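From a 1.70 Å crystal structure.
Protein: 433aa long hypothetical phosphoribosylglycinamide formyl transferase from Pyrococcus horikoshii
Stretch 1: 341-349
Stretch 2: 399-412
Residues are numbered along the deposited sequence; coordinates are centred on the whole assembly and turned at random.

Stretch 1, residues 341-349: IPAATHVIK
Stretch 2, residues 399-412: VAKRKAEMVAHMIE

Strand 343-349 packs against a helix that begins earlier in the chain and runs on from Val399; their N-to-C directions differ by 27° (crossing angle -27°), and the axes approach to 6.6 Å. The helix face turned to the strand carries alanine at 400, 404 and 408. CA atoms pair Ala343 with Ala400 (5.4 Å), Ala344 with Lys401 (5.1 Å), His346 with Glu405 (5.3 Å) and Ile348 with Ala408 (5.8 Å). Strand torsions are extended, from -154/163 at Ala344 to -143/131 at His346 and -121/106 at Ile348; on the helix phi/psi stays near -62/-44 from Val399 to Ala408, and psi rises to -14 at His409. The CA-to-CB bonds of Ala344 and His346 point toward the helix, those of Ala343, Thr345 and Val347 away.

Ala400, Ala404 and Ala408, spaced one turn apart, all point toward the strand. Ala400 CB lies 3.9 Å from Ala343 CA and 4.1 Å from Ala344 CB. The CA-to-CB bond of Lys401 (m, t, p, t) points away, yet its CA is 3.5 Å from Ala344 CB; a water donates to Lys401 O (2.8 Å) and, weakly, to Thr345 O (3.3 Å). Ala404 CB sits 3.8 Å from Ala344 O, and Ala404 O 3.5 Å from His346 CB.

Glu405 (t, t, 34°) brings its CA to 3.7 Å from His346 CD2, and a second water joins Glu405 OE2 (3.1 Å) to His346 NE2 (2.9 Å). Ala408 CB approaches His346 ND1 (3.5 Å) and Val347 O (3.6 Å). His346 (t, chi2 -71°) ND1 donates to Val347 O at 3.0 Å, a bond within the strand. His409 (m, chi2 169°) swings its ring end nearer, making an oblique pair with His346: centroids 5.1 Å apart, planes at 70°.

Beyond, Ile411 (m, t) is extended, at -97/131, and its CD1 meets Ile348 CD1 (m, t) at 3.8 Å. No direct hydrogen bond crosses the contact.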

ATOM      1  N   ILE B 341       0.891   8.983  12.906  1.00 20.15           N
ATOM      2  CA  ILE B 341       0.534  10.412  12.766  1.00 19.51           C
ATOM      3  C   ILE B 341      -0.985  10.532  12.747  1.00 23.31           C
ATOM      4  O   ILE B 341      -1.672   9.625  12.269  1.00 20.26           O
ATOM      5  CB  ILE B 341       1.147  10.995  11.457  1.00 19.63           C
ATOM      6  CG1 ILE B 341       0.879  12.511  11.344  1.00 22.32           C
ATOM      7  CG2 ILE B 341       0.540  10.294  10.217  1.00 21.60           C
ATOM      8  CD1 ILE B 341       1.585  13.164  10.103  1.00 23.67           C
ATOM      9  N   PRO B 342      -1.540  11.599  13.345  1.00 19.41           N
ATOM     10  CA  PRO B 342      -3.000  11.734  13.319  1.00 20.70           C
ATOM     11  C   PRO B 342      -3.460  11.826  11.860  1.00 19.30           C
ATOM     12  O   PRO B 342      -2.742  12.375  11.015  1.00 20.18           O
ATOM     13  CB  PRO B 342      -3.248  13.062  14.056  1.00 19.86           C
ATOM     14  CG  PRO B 342      -2.122  13.092  15.085  1.00 21.67           C
ATOM     15  CD  PRO B 342      -0.933  12.639  14.215  1.00 23.71           C
ATOM     16  N   ALA B 343      -4.662  11.317  11.589  1.00 18.82           N
ATOM     17  CA  ALA B 343      -5.167  11.363  10.202  1.00 22.03           C
ATOM     18  C   ALA B 343      -6.665  11.269  10.185  1.00 21.03           C
ATOM     19  O   ALA B 343      -7.303  11.066  11.210  1.00 20.23           O
ATOM     20  CB  ALA B 343      -4.523  10.200   9.346  1.00 19.83           C
ATOM     21  N   ALA B 344      -7.246  11.445   9.013  1.00 17.79           N
ATOM     22  CA  ALA B 344      -8.690  11.388   8.883  1.00 18.87           C
ATOM     23  C   ALA B 344      -9.054  10.972   7.481  1.00 22.28           C
ATOM     24  O   ALA B 344      -8.233  11.070   6.562  1.00 20.08           O
ATOM     25  CB  ALA B 344      -9.287  12.800   9.134  1.00 21.46           C
ATOM     26  N   THR B 345     -10.303  10.551   7.317  1.00 20.82           N
ATOM     27  CA  THR B 345     -10.836  10.182   6.003  1.00 17.81           C
ATOM     28  C   THR B 345     -12.170  10.875   5.807  1.00 22.60           C
ATOM     29  O   THR B 345     -12.806  11.318   6.768  1.00 22.79           O
ATOM     30  CB  THR B 345     -11.141   8.675   5.864  1.00 27.87           C
ATOM     31  OG1 THR B 345     -12.279   8.347   6.685  1.00 25.15           O
ATOM     32  CG2 THR B 345      -9.946   7.831   6.250  1.00 25.06           C
ATOM     33  N   HIS B 346     -12.576  11.023   4.551  1.00 19.57           N
ATOM     34  CA  HIS B 346     -13.903  11.507   4.237  1.00 21.91           C
ATOM     35  C   HIS B 346     -14.325  10.707   2.994  1.00 19.67           C
ATOM     36  O   HIS B 346     -13.545  10.565   2.041  1.00 19.57           O
ATOM     37  CB  HIS B 346     -13.920  13.010   3.948  1.00 22.86           C
ATOM     38  CG  HIS B 346     -15.307  13.573   3.932  1.00 24.31           C
ATOM     39  ND1 HIS B 346     -16.205  13.307   2.916  1.00 26.22           N
ATOM     40  CD2 HIS B 346     -15.987  14.299   4.859  1.00 25.55           C
ATOM     41  CE1 HIS B 346     -17.379  13.839   3.219  1.00 30.31           C
ATOM     42  NE2 HIS B 346     -17.275  14.441   4.392  1.00 30.71           N
ATOM     43  N   VAL B 347     -15.526  10.144   3.021  1.00 20.66           N
ATOM     44  CA  VAL B 347     -15.986   9.354   1.878  1.00 18.39           C
ATOM     45  C   VAL B 347     -16.242  10.165   0.625  1.00 21.27           C
ATOM     46  O   VAL B 347     -16.430  11.386   0.672  1.00 21.41           O
ATOM     47  CB  VAL B 347     -17.295   8.578   2.240  1.00 23.27           C
ATOM     48  CG1 VAL B 347     -17.048   7.740   3.496  1.00 23.11           C
ATOM     49  CG2 VAL B 347     -18.463   9.564   2.467  1.00 25.28           C
ATOM     50  N   ILE B 348     -16.183   9.461  -0.512  1.00 20.05           N
ATOM     51  CA  ILE B 348     -16.489  10.029  -1.828  1.00 19.40           C
ATOM     52  C   ILE B 348     -17.634   9.117  -2.261  1.00 23.95           C
ATOM     53  O   ILE B 348     -17.430   7.933  -2.584  1.00 19.40           O
ATOM     54  CB  ILE B 348     -15.292   9.911  -2.789  1.00 18.08           C
ATOM     55  CG1 ILE B 348     -14.115  10.781  -2.257  1.00 20.01           C
ATOM     56  CG2 ILE B 348     -15.708  10.399  -4.162  1.00 20.46           C
ATOM     57  CD1 ILE B 348     -12.797  10.543  -3.019  1.00 19.18           C
ATOM     58  N   LYS B 349     -18.855   9.655  -2.214  1.00 24.67           N
ATOM     59  CA  LYS B 349     -20.044   8.846  -2.525  1.00 30.84           C
ATOM     60  C   LYS B 349     -20.741   9.277  -3.787  1.00 28.35           C
ATOM     61  O   LYS B 349     -20.778  10.462  -4.098  1.00 26.87           O
ATOM     62  CB  LYS B 349     -21.062   8.906  -1.380  1.00 33.62           C
ATOM     63  CG  LYS B 349     -20.505   8.581  -0.013  1.00 50.32           C
ATOM     64  CD  LYS B 349     -21.603   8.079   0.921  1.00 51.67           C
ATOM     65  CE  LYS B 349     -22.856   8.949   0.824  1.00 52.24           C
ATOM     66  NZ  LYS B 349     -24.013   8.272   1.486  1.00 58.68           N
ATOM     67  N   VAL B 399      -7.130  19.419  11.943  1.00 22.97           N
ATOM     68  CA  VAL B 399      -6.682  19.935  10.664  1.00 24.86           C
ATOM     69  C   VAL B 399      -6.853  18.788   9.639  1.00 24.69           C
ATOM     70  O   VAL B 399      -7.347  18.997   8.531  1.00 24.58           O
ATOM     71  CB  VAL B 399      -5.207  20.367  10.725  1.00 23.76           C
ATOM     72  CG1 VAL B 399      -4.731  20.717   9.320  1.00 26.18           C
ATOM     73  CG2 VAL B 399      -5.053  21.608  11.654  1.00 27.43           C
ATOM     74  N   ALA B 400      -6.453  17.582  10.012  1.00 22.92           N
ATOM     75  CA  ALA B 400      -6.631  16.443   9.080  1.00 23.17           C
ATOM     76  C   ALA B 400      -8.109  16.195   8.764  1.00 20.65           C
ATOM     77  O   ALA B 400      -8.447  15.942   7.598  1.00 20.72           O
ATOM     78  CB  ALA B 400      -5.977  15.187   9.655  1.00 24.32           C
ATOM     79  N   LYS B 401      -8.998  16.270   9.770  1.00 21.80           N
ATOM     80  CA  LYS B 401     -10.440  16.100   9.530  1.00 24.73           C
ATOM     81  C   LYS B 401     -10.957  17.120   8.517  1.00 29.86           C
ATOM     82  O   LYS B 401     -11.658  16.773   7.551  1.00 22.77           O
ATOM     83  CB  LYS B 401     -11.257  16.268  10.836  1.00 25.64           C
ATOM     84  CG  LYS B 401     -11.007  15.225  11.892  1.00 29.01           C
ATOM     85  CD  LYS B 401     -11.629  15.619  13.222  1.00 29.11           C
ATOM     86  CE  LYS B 401     -13.163  15.726  13.139  1.00 29.72           C
ATOM     87  NZ  LYS B 401     -13.729  16.106  14.480  1.00 37.75           N
ATOM     88  N   ARG B 402     -10.619  18.398   8.724  1.00 25.40           N
ATOM     89  CA  ARG B 402     -11.099  19.422   7.802  1.00 25.53           C
ATOM     90  C   ARG B 402     -10.492  19.244   6.429  1.00 21.48           C
ATOM     91  O   ARG B 402     -11.169  19.441   5.419  1.00 23.90           O
ATOM     92  CB  ARG B 402     -10.792  20.840   8.329  1.00 23.45           C
ATOM     93  CG  ARG B 402     -11.791  21.335   9.376  1.00 40.65           C
ATOM     94  CD  ARG B 402     -11.525  22.821   9.761  1.00 44.16           C
ATOM     95  NE  ARG B 402     -10.140  23.043  10.200  1.00 46.20           N
ATOM     96  CZ  ARG B 402      -9.717  22.989  11.465  1.00 50.24           C
ATOM     97  NH1 ARG B 402     -10.566  22.730  12.459  1.00 52.82           N
ATOM     98  NH2 ARG B 402      -8.434  23.174  11.734  1.00 50.52           N
ATOM     99  N   LYS B 403      -9.223  18.857   6.369  1.00 22.85           N
ATOM    100  CA  LYS B 403      -8.596  18.673   5.072  1.00 21.22           C
ATOM    101  C   LYS B 403      -9.165  17.504   4.243  1.00 19.33           C
ATOM    102  O   LYS B 403      -9.367  17.656   3.018  1.00 21.06           O
ATOM    103  CB  LYS B 403      -7.119  18.490   5.260  1.00 20.06           C
ATOM    104  CG  LYS B 403      -6.350  18.367   3.994  1.00 24.25           C
ATOM    105  CD  LYS B 403      -4.875  18.440   4.313  1.00 23.15           C
ATOM    106  CE  LYS B 403      -4.421  19.891   4.487  1.00 26.87           C
ATOM    107  NZ  LYS B 403      -2.938  19.983   4.552  1.00 24.01           N
ATOM    108  N   ALA B 404      -9.401  16.360   4.893  1.00 19.82           N
ATOM    109  CA  ALA B 404      -9.990  15.211   4.188  1.00 20.83           C
ATOM    110  C   ALA B 404     -11.353  15.624   3.644  1.00 23.30           C
ATOM    111  O   ALA B 404     -11.718  15.304   2.521  1.00 21.30           O
ATOM    112  CB  ALA B 404     -10.141  13.985   5.143  1.00 20.76           C
ATOM    113  N   GLU B 405     -12.135  16.326   4.459  1.00 20.65           N
ATOM    114  CA  GLU B 405     -13.433  16.799   3.980  1.00 21.12           C
ATOM    115  C   GLU B 405     -13.304  17.726   2.775  1.00 19.12           C
ATOM    116  O   GLU B 405     -14.050  17.596   1.781  1.00 22.79           O
ATOM    117  CB  GLU B 405     -14.174  17.536   5.097  1.00 26.68           C
ATOM    118  CG  GLU B 405     -15.548  18.001   4.699  1.00 28.21           C
ATOM    119  CD  GLU B 405     -16.220  18.750   5.839  1.00 47.62           C
ATOM    120  OE1 GLU B 405     -15.507  19.450   6.595  1.00 50.58           O
ATOM    121  OE2 GLU B 405     -17.456  18.645   5.970  1.00 51.86           O
ATOM    122  N   MET B 406     -12.367  18.683   2.838  1.00 19.19           N
ATOM    123  CA  MET B 406     -12.182  19.602   1.739  1.00 23.70           C
ATOM    124  C   MET B 406     -11.772  18.880   0.452  1.00 23.15           C
ATOM    125  O   MET B 406     -12.290  19.183  -0.611  1.00 23.24           O
ATOM    126  CB  MET B 406     -11.142  20.668   2.124  1.00 29.12           C
ATOM    127  CG  MET B 406     -10.687  21.512   0.959  1.00 34.35           C
ATOM    128  SD  MET B 406      -9.490  22.779   1.457  1.00 39.67           S
ATOM    129  CE  MET B 406      -7.884  21.835   1.549  1.00 35.74           C
ATOM    130  N   VAL B 407     -10.835  17.937   0.552  1.00 21.42           N
ATOM    131  CA  VAL B 407     -10.395  17.164  -0.624  1.00 20.64           C
ATOM    132  C   VAL B 407     -11.565  16.355  -1.213  1.00 20.11           C
ATOM    133  O   VAL B 407     -11.792  16.359  -2.433  1.00 20.31           O
ATOM    134  CB  VAL B 407      -9.206  16.214  -0.246  1.00 21.90           C
ATOM    135  CG1 VAL B 407      -8.879  15.245  -1.431  1.00 22.95           C
ATOM    136  CG2 VAL B 407      -7.961  17.063   0.062  1.00 21.69           C
ATOM    137  N   ALA B 408     -12.340  15.691  -0.369  1.00 19.85           N
ATOM    138  CA  ALA B 408     -13.469  14.929  -0.896  1.00 20.92           C
ATOM    139  C   ALA B 408     -14.448  15.833  -1.625  1.00 28.39           C
ATOM    140  O   ALA B 408     -14.965  15.477  -2.688  1.00 21.91           O
ATOM    141  CB  ALA B 408     -14.191  14.182   0.221  1.00 19.74           C
ATOM    142  N   HIS B 409     -14.735  16.994  -1.037  1.00 21.87           N
ATOM    143  CA  HIS B 409     -15.678  17.918  -1.655  1.00 23.56           C
ATOM    144  C   HIS B 409     -15.210  18.566  -2.961  1.00 23.99           C
ATOM    145  O   HIS B 409     -16.023  19.148  -3.666  1.00 29.95           O
ATOM    146  CB  HIS B 409     -16.106  18.978  -0.630  1.00 31.49           C
ATOM    147  CG  HIS B 409     -16.994  18.434   0.448  1.00 40.25           C
ATOM    148  ND1 HIS B 409     -17.311  19.149   1.587  1.00 53.32           N
ATOM    149  CD2 HIS B 409     -17.641  17.249   0.559  1.00 49.84           C
ATOM    150  CE1 HIS B 409     -18.114  18.425   2.350  1.00 48.92           C
ATOM    151  NE2 HIS B 409     -18.331  17.270   1.751  1.00 48.93           N
ATOM    152  N   MET B 410     -13.915  18.467  -3.283  1.00 19.54           N
ATOM    153  CA  MET B 410     -13.389  18.992  -4.523  1.00 22.15           C
ATOM    154  C   MET B 410     -13.613  18.030  -5.694  1.00 24.38           C
ATOM    155  O   MET B 410     -13.402  18.386  -6.863  1.00 23.83           O
ATOM    156  CB  MET B 410     -11.889  19.236  -4.379  1.00 24.29           C
ATOM    157  CG  MET B 410     -11.558  20.428  -3.479  1.00 26.35           C
ATOM    158  SD  MET B 410      -9.757  20.586  -3.326  1.00 31.07           S
ATOM    159  CE  MET B 410      -9.556  22.102  -2.422  1.00 32.47           C
ATOM    160  N   ILE B 411     -14.034  16.809  -5.380  1.00 21.62           N
ATOM    161  CA  ILE B 411     -14.218  15.817  -6.439  1.00 20.61           C
ATOM    162  C   ILE B 411     -15.662  15.694  -6.924  1.00 22.33           C
ATOM    163  O   ILE B 411     -16.596  15.625  -6.114  1.00 25.56           O
ATOM    164  CB  ILE B 411     -13.660  14.458  -5.954  1.00 24.89           C
ATOM    165  CG1 ILE B 411     -12.123  14.595  -5.797  1.00 24.94           C
ATOM    166  CG2 ILE B 411     -14.014  13.334  -6.972  1.00 22.14           C
ATOM    167  CD1 ILE B 411     -11.536  13.519  -4.974  1.00 38.07           C
ATOM    168  N   GLU B 412     -15.856  15.734  -8.242  1.00 19.19           N
ATOM    169  CA  GLU B 412     -17.197  15.561  -8.822  1.00 19.37           C
ATOM    170  C   GLU B 412     -17.173  14.239  -9.567  1.00 23.93           C
ATOM    171  O   GLU B 412     -16.117  13.823 -10.072  1.00 21.11           O
ATOM    172  CB  GLU B 412     -17.517  16.679  -9.831  1.00 25.22           C
ATOM    173  CG  GLU B 412     -17.610  18.044  -9.146  1.00 30.23           C
ATOM    174  CD  GLU B 412     -18.211  19.079 -10.050  1.00 40.63           C
ATOM    175  OE1 GLU B 412     -18.086  18.922 -11.279  1.00 33.94           O
ATOM    176  OE2 GLU B 412     -18.800  20.051  -9.528  1.00 47.20           O
TER
HETATM  177  O   HOH W   1     -13.324  14.573   7.359  1.00 33.52           O
HETATM  178  O   HOH W   2     -19.255  16.434   4.873  1.00 48.12           O